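Local coordinates for protein glutamine cyclotransferase (Porphyromonas gingivalis W83, PDB 6QQL) that binds zinc and probably converts N-terminal glutamine of peptides to pyroglutamate, as a type II glutaminyl cyclase, at residues L200-Y212 and I291-V304. Residues are numbered along the deposited sequence; the frame is centred on the assembly and turned at random.
Sequences LLDMVGAKGATFY and IIDKNVLDAVGETV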
loop_
_atom_site.group_PDB
_atom_site.type_symbol
_atom_site.label_atom_id
_atom_site.label_comp_id
_atom_site.label_asym_id
_atom_site.label_seq_id
_atom_site.Cartn_x
_atom_site.Cartn_y
_atom_site.Cartn_z
ATOM N N LEU A 200 0.506 -6.132 1.953
ATOM C CA LEU A 200 0.568 -4.955 1.091
ATOM C C LEU A 200 -0.851 -4.512 0.759
ATOM O O LEU A 200 -1.630 -5.297 0.214
ATOM C CB LEU A 200 1.340 -5.237 -0.198
ATOM C CG LEU A 200 1.112 -4.245 -1.355
ATOM C CD1 LEU A 200 1.675 -2.849 -1.002
ATOM C CD2 LEU A 200 1.624 -4.748 -2.735
ATOM N N LEU A 201 -1.171 -3.250 1.062
ATOM C CA LEU A 201 -2.427 -2.621 0.667
ATOM C C LEU A 201 -2.210 -1.825 -0.603
ATOM O O LEU A 201 -1.313 -0.976 -0.663
ATOM C CB LEU A 201 -2.953 -1.683 1.748
ATOM C CG LEU A 201 -3.117 -2.279 3.133
ATOM C CD1 LEU A 201 -3.859 -1.306 4.055
ATOM C CD2 LEU A 201 -3.853 -3.604 3.016
ATOM N N ASP A 202 -3.021 -2.100 -1.619
ATOM C CA ASP A 202 -2.941 -1.364 -2.871
ATOM C C ASP A 202 -4.356 -1.151 -3.372
ATOM O O ASP A 202 -5.076 -2.114 -3.638
ATOM C CB ASP A 202 -2.079 -2.102 -3.895
ATOM C CG ASP A 202 -1.730 -1.234 -5.076
ATOM O OD1 ASP A 202 -2.115 -0.045 -5.057
ATOM O OD2 ASP A 202 -1.051 -1.719 -6.009
ATOM N N MET A 203 -4.741 0.114 -3.500
ATOM C CA MET A 203 -6.084 0.513 -3.922
ATOM C C MET A 203 -7.145 -0.171 -3.059
ATOM O O MET A 203 -7.808 -1.115 -3.482
ATOM C CB MET A 203 -6.336 0.228 -5.406
ATOM C CG MET A 203 -5.642 1.168 -6.377
ATOM S SD MET A 203 -5.630 0.581 -8.109
ATOM C CE MET A 203 -4.363 -0.693 -8.117
ATOM N N VAL A 204 -7.265 0.330 -1.823
ATOM C CA VAL A 204 -8.176 -0.226 -0.820
ATOM C C VAL A 204 -9.244 0.786 -0.401
ATOM O O VAL A 204 -9.771 0.721 0.715
ATOM C CB VAL A 204 -7.403 -0.754 0.411
ATOM C CG1 VAL A 204 -6.541 -1.928 0.040
ATOM C CG2 VAL A 204 -6.516 0.342 0.984
ATOM N N GLY A 205 -9.612 1.701 -1.295
ATOM C CA GLY A 205 -10.564 2.739 -0.928
ATOM C C GLY A 205 -11.685 3.029 -1.914
ATOM O O GLY A 205 -12.563 3.846 -1.629
ATOM N N ALA A 206 -11.675 2.399 -3.083
ATOM C CA ALA A 206 -12.691 2.716 -4.073
ATOM C C ALA A 206 -14.020 2.088 -3.674
ATOM O O ALA A 206 -14.059 0.997 -3.106
ATOM C CB ALA A 206 -12.269 2.247 -5.466
ATOM N N LYS A 207 -15.102 2.836 -3.885
ATOM C CA LYS A 207 -16.430 2.319 -3.619
ATOM C C LYS A 207 -16.674 1.060 -4.430
ATOM O O LYS A 207 -16.299 0.975 -5.603
ATOM C CB LYS A 207 -17.476 3.375 -3.939
ATOM C CG LYS A 207 -18.872 2.843 -3.966
ATOM C CD LYS A 207 -19.894 3.880 -4.394
ATOM C CE LYS A 207 -21.045 3.884 -3.408
ATOM N NZ LYS A 207 -21.848 5.111 -3.517
ATOM N N GLY A 208 -17.262 0.062 -3.773
ATOM C CA GLY A 208 -17.589 -1.201 -4.419
ATOM C C GLY A 208 -16.419 -2.103 -4.739
ATOM O O GLY A 208 -16.571 -3.039 -5.525
ATOM N N ALA A 209 -15.261 -1.854 -4.134
ATOM C CA ALA A 209 -14.065 -2.654 -4.389
ATOM C C ALA A 209 -14.279 -4.126 -4.050
ATOM O O ALA A 209 -15.030 -4.472 -3.132
ATOM C CB ALA A 209 -12.887 -2.109 -3.583
ATOM N N THR A 210 -13.549 -4.990 -4.762
ATOM C CA THR A 210 -13.614 -6.441 -4.578
ATOM C C THR A 210 -12.208 -6.957 -4.316
ATOM O O THR A 210 -11.319 -6.798 -5.161
ATOM C CB THR A 210 -14.192 -7.145 -5.820
ATOM O OG1 THR A 210 -13.394 -6.843 -6.970
ATOM C CG2 THR A 210 -15.601 -6.684 -6.120
ATOM N N PHE A 211 -12.002 -7.584 -3.163
ATOM C CA PHE A 211 -10.698 -8.145 -2.805
ATOM C C PHE A 211 -10.769 -9.670 -2.878
ATOM O O PHE A 211 -11.249 -10.332 -1.945
ATOM C CB PHE A 211 -10.270 -7.655 -1.429
ATOM C CG PHE A 211 -10.334 -6.160 -1.281
ATOM C CD1 PHE A 211 -9.543 -5.336 -2.072
ATOM C CD2 PHE A 211 -11.199 -5.577 -0.366
ATOM C CE1 PHE A 211 -9.609 -3.973 -1.947
ATOM C CE2 PHE A 211 -11.260 -4.187 -0.236
ATOM C CZ PHE A 211 -10.474 -3.395 -1.022
ATOM N N TYR A 212 -10.248 -10.218 -3.980
ATOM C CA TYR A 212 -10.095 -11.646 -4.200
ATOM C C TYR A 212 -8.675 -12.070 -3.864
ATOM O O TYR A 212 -7.802 -11.247 -3.604
ATOM C CB TYR A 212 -10.425 -12.015 -5.647
ATOM C CG TYR A 212 -11.835 -11.681 -6.055
ATOM C CD1 TYR A 212 -12.875 -12.581 -5.852
ATOM C CD2 TYR A 212 -12.133 -10.467 -6.654
ATOM C CE1 TYR A 212 -14.176 -12.274 -6.238
ATOM C CE2 TYR A 212 -13.426 -10.153 -7.045
ATOM C CZ TYR A 212 -14.447 -11.053 -6.831
ATOM O OH TYR A 212 -15.738 -10.728 -7.210
ATOM N N ILE A 291 -14.066 9.115 -5.648
ATOM C CA ILE A 291 -14.262 7.675 -5.762
ATOM C C ILE A 291 -14.158 6.949 -4.429
ATOM O O ILE A 291 -14.640 5.813 -4.321
ATOM C CB ILE A 291 -13.233 7.081 -6.739
ATOM C CG1 ILE A 291 -13.810 5.876 -7.454
ATOM C CG2 ILE A 291 -11.924 6.705 -6.027
ATOM C CD1 ILE A 291 -14.470 6.233 -8.742
ATOM N N ILE A 292 -13.593 7.591 -3.405
ATOM C CA ILE A 292 -13.259 6.931 -2.145
ATOM C C ILE A 292 -14.512 6.703 -1.304
ATOM O O ILE A 292 -15.311 7.622 -1.089
ATOM C CB ILE A 292 -12.228 7.754 -1.368
ATOM C CG1 ILE A 292 -10.949 7.926 -2.194
ATOM C CG2 ILE A 292 -11.916 7.072 -0.043
ATOM C CD1 ILE A 292 -10.166 6.672 -2.405
ATOM N N ASP A 293 -14.672 5.481 -0.798
ATOM C CA ASP A 293 -15.772 5.122 0.083
ATOM C C ASP A 293 -15.230 4.843 1.485
ATOM O O ASP A 293 -14.472 3.881 1.681
ATOM C CB ASP A 293 -16.501 3.908 -0.497
ATOM C CG ASP A 293 -17.688 3.439 0.349
ATOM O OD1 ASP A 293 -17.865 3.894 1.508
ATOM O OD2 ASP A 293 -18.455 2.587 -0.161
ATOM N N LYS A 294 -15.694 5.630 2.470
ATOM C CA LYS A 294 -15.256 5.432 3.850
ATOM C C LYS A 294 -15.521 4.008 4.304
ATOM O O LYS A 294 -14.706 3.427 5.030
ATOM C CB LYS A 294 -15.982 6.405 4.795
ATOM C CG LYS A 294 -15.498 7.842 4.778
ATOM C CD LYS A 294 -16.079 8.685 5.915
ATOM C CE LYS A 294 -15.794 10.198 5.689
ATOM N NZ LYS A 294 -16.678 11.167 6.432
ATOM N N ASN A 295 -16.607 3.399 3.825
ATOM C CA ASN A 295 -16.932 2.045 4.272
ATOM C C ASN A 295 -15.896 1.048 3.777
ATOM O O ASN A 295 -15.518 0.119 4.500
ATOM C CB ASN A 295 -18.330 1.644 3.801
ATOM C CG ASN A 295 -19.436 2.405 4.531
ATOM O OD1 ASN A 295 -20.386 2.915 3.915
ATOM N ND2 ASN A 295 -19.317 2.478 5.854
ATOM N N VAL A 296 -15.409 1.235 2.555
ATOM C CA VAL A 296 -14.363 0.361 2.058
ATOM C C VAL A 296 -13.074 0.596 2.838
ATOM O O VAL A 296 -12.401 -0.356 3.243
ATOM C CB VAL A 296 -14.189 0.556 0.545
ATOM C CG1 VAL A 296 -13.205 -0.424 0.002
ATOM C CG2 VAL A 296 -15.500 0.340 -0.129
ATOM N N LEU A 297 -12.722 1.860 3.099
ATOM C CA LEU A 297 -11.593 2.109 4.000
ATOM C C LEU A 297 -11.775 1.402 5.343
ATOM O O LEU A 297 -10.825 0.792 5.853
ATOM C CB LEU A 297 -11.356 3.613 4.197
ATOM C CG LEU A 297 -10.797 4.332 2.960
ATOM C CD1 LEU A 297 -10.667 5.806 3.171
ATOM C CD2 LEU A 297 -9.466 3.729 2.589
ATOM N N ASP A 298 -12.992 1.443 5.919
ATOM C CA ASP A 298 -13.216 0.805 7.226
ATOM C C ASP A 298 -12.996 -0.705 7.149
ATOM O O ASP A 298 -12.329 -1.281 8.015
ATOM C CB ASP A 298 -14.625 1.124 7.773
ATOM C CG ASP A 298 -14.871 0.578 9.213
ATOM O OD1 ASP A 298 -14.208 1.003 10.176
ATOM O OD2 ASP A 298 -15.731 -0.310 9.392
ATOM N N ALA A 299 -13.522 -1.355 6.104
ATOM C CA ALA A 299 -13.406 -2.807 5.993
ATOM C C ALA A 299 -11.953 -3.252 5.981
ATOM O O ALA A 299 -11.544 -4.092 6.791
ATOM C CB ALA A 299 -14.102 -3.293 4.728
ATOM N N VAL A 300 -11.156 -2.696 5.068
ATOM C CA VAL A 300 -9.743 -3.052 5.001
ATOM C C VAL A 300 -9.059 -2.708 6.308
ATOM O O VAL A 300 -8.353 -3.537 6.897
ATOM C CB VAL A 300 -9.050 -2.339 3.831
ATOM C CG1 VAL A 300 -7.547 -2.614 3.897
ATOM C CG2 VAL A 300 -9.639 -2.766 2.493
ATOM N N GLY A 301 -9.231 -1.456 6.752
ATOM C CA GLY A 301 -8.586 -1.000 7.974
ATOM C C GLY A 301 -8.949 -1.823 9.194
ATOM O O GLY A 301 -8.075 -2.298 9.926
ATOM N N GLU A 302 -10.246 -1.999 9.442
ATOM C CA GLU A 302 -10.630 -2.730 10.640
ATOM C C GLU A 302 -10.194 -4.189 10.554
ATOM O O GLU A 302 -9.835 -4.782 11.582
ATOM C CB GLU A 302 -12.136 -2.634 10.873
ATOM C CG GLU A 302 -12.566 -3.113 12.253
ATOM C CD GLU A 302 -12.178 -2.153 13.370
ATOM O OE1 GLU A 302 -12.353 -0.926 13.187
ATOM O OE2 GLU A 302 -11.708 -2.631 14.430
ATOM N N THR A 303 -10.155 -4.764 9.340
ATOM C CA THR A 303 -9.631 -6.126 9.186
ATOM C C THR A 303 -8.154 -6.187 9.556
ATOM O O THR A 303 -7.747 -6.993 10.400
ATOM C CB THR A 303 -9.850 -6.662 7.756
ATOM O OG1 THR A 303 -11.249 -6.835 7.477
ATOM C CG2 THR A 303 -9.183 -7.993 7.596
ATOM N N VAL A 304 -7.343 -5.305 8.982
ATOM C CA VAL A 304 -5.905 -5.426 9.180
ATOM C C VAL A 304 -5.535 -5.172 10.635
ATOM O O VAL A 304 -4.729 -5.909 11.214
ATOM C CB VAL A 304 -5.155 -4.485 8.222
ATOM C CG1 VAL A 304 -3.701 -4.426 8.571
ATOM C CG2 VAL A 304 -5.324 -4.964 6.817
#
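Val300 overlaps three side chains of 200-212 with its two methyl groups. CG1 lies against both methyls of Leu201, 3.9 Å from Leu201 CD1, while CG2 packs on Val204 CB and lies 3.5 Å from Phe211 CE2, obliquely to the ring. CG1 is anti to its backbone nitrogen (chi1 174°), which splits the fork between the strand residue Leu201 and the aromatic ring; a short beta-branched side chain suits so close an approach. One turn earlier, Val296 brings CG1 to the edge of the same ring, 4.2 Å from Phe211 CZ, and packs it on Ala209 CB, where a single methyl fits the turn. Its CG2 rests 3.4 Å from Ala206 O, which closes the type II turn Ala206-Ala209 by accepting from Ala209 N. Gly208 takes the positive phi of that turn.

Ahead of the helix, the two backbones form a single beta bridge, Ala206 with Ile292. Asp293 N donates to Gly205 O (2.8 Å) and Lys207 N to Ile291 O (3.0 Å), both nearly straight. Gly205, without a side chain, lets Leu297 CD2 lie against its CA and Ile292 CD1 by its carbonyl. Asp293 then N-caps the helix: with CG anti to the backbone nitrogen (chi1 -180°), OD1 accepts from Asn295 N at 2.7 Å, from above the carboxylate plane, while CB packs 3.6 Å from Lys207 CB.

The contact thus joins helix 294-311 to the connection leaving sheet strand 197-202 for strand 211-213. Away from it the helix bears Asp298 and Glu302, which bind magnesium in another crystal of this protein. Gly205 N bonds Asp132 OD1, beside zinc ligand Asp133, on helix 131-149, which also meets Leu201 and Val304; Phe241 of strand 241-243 touches Val300 and meets the Phe211 ring with the planes at about 45°.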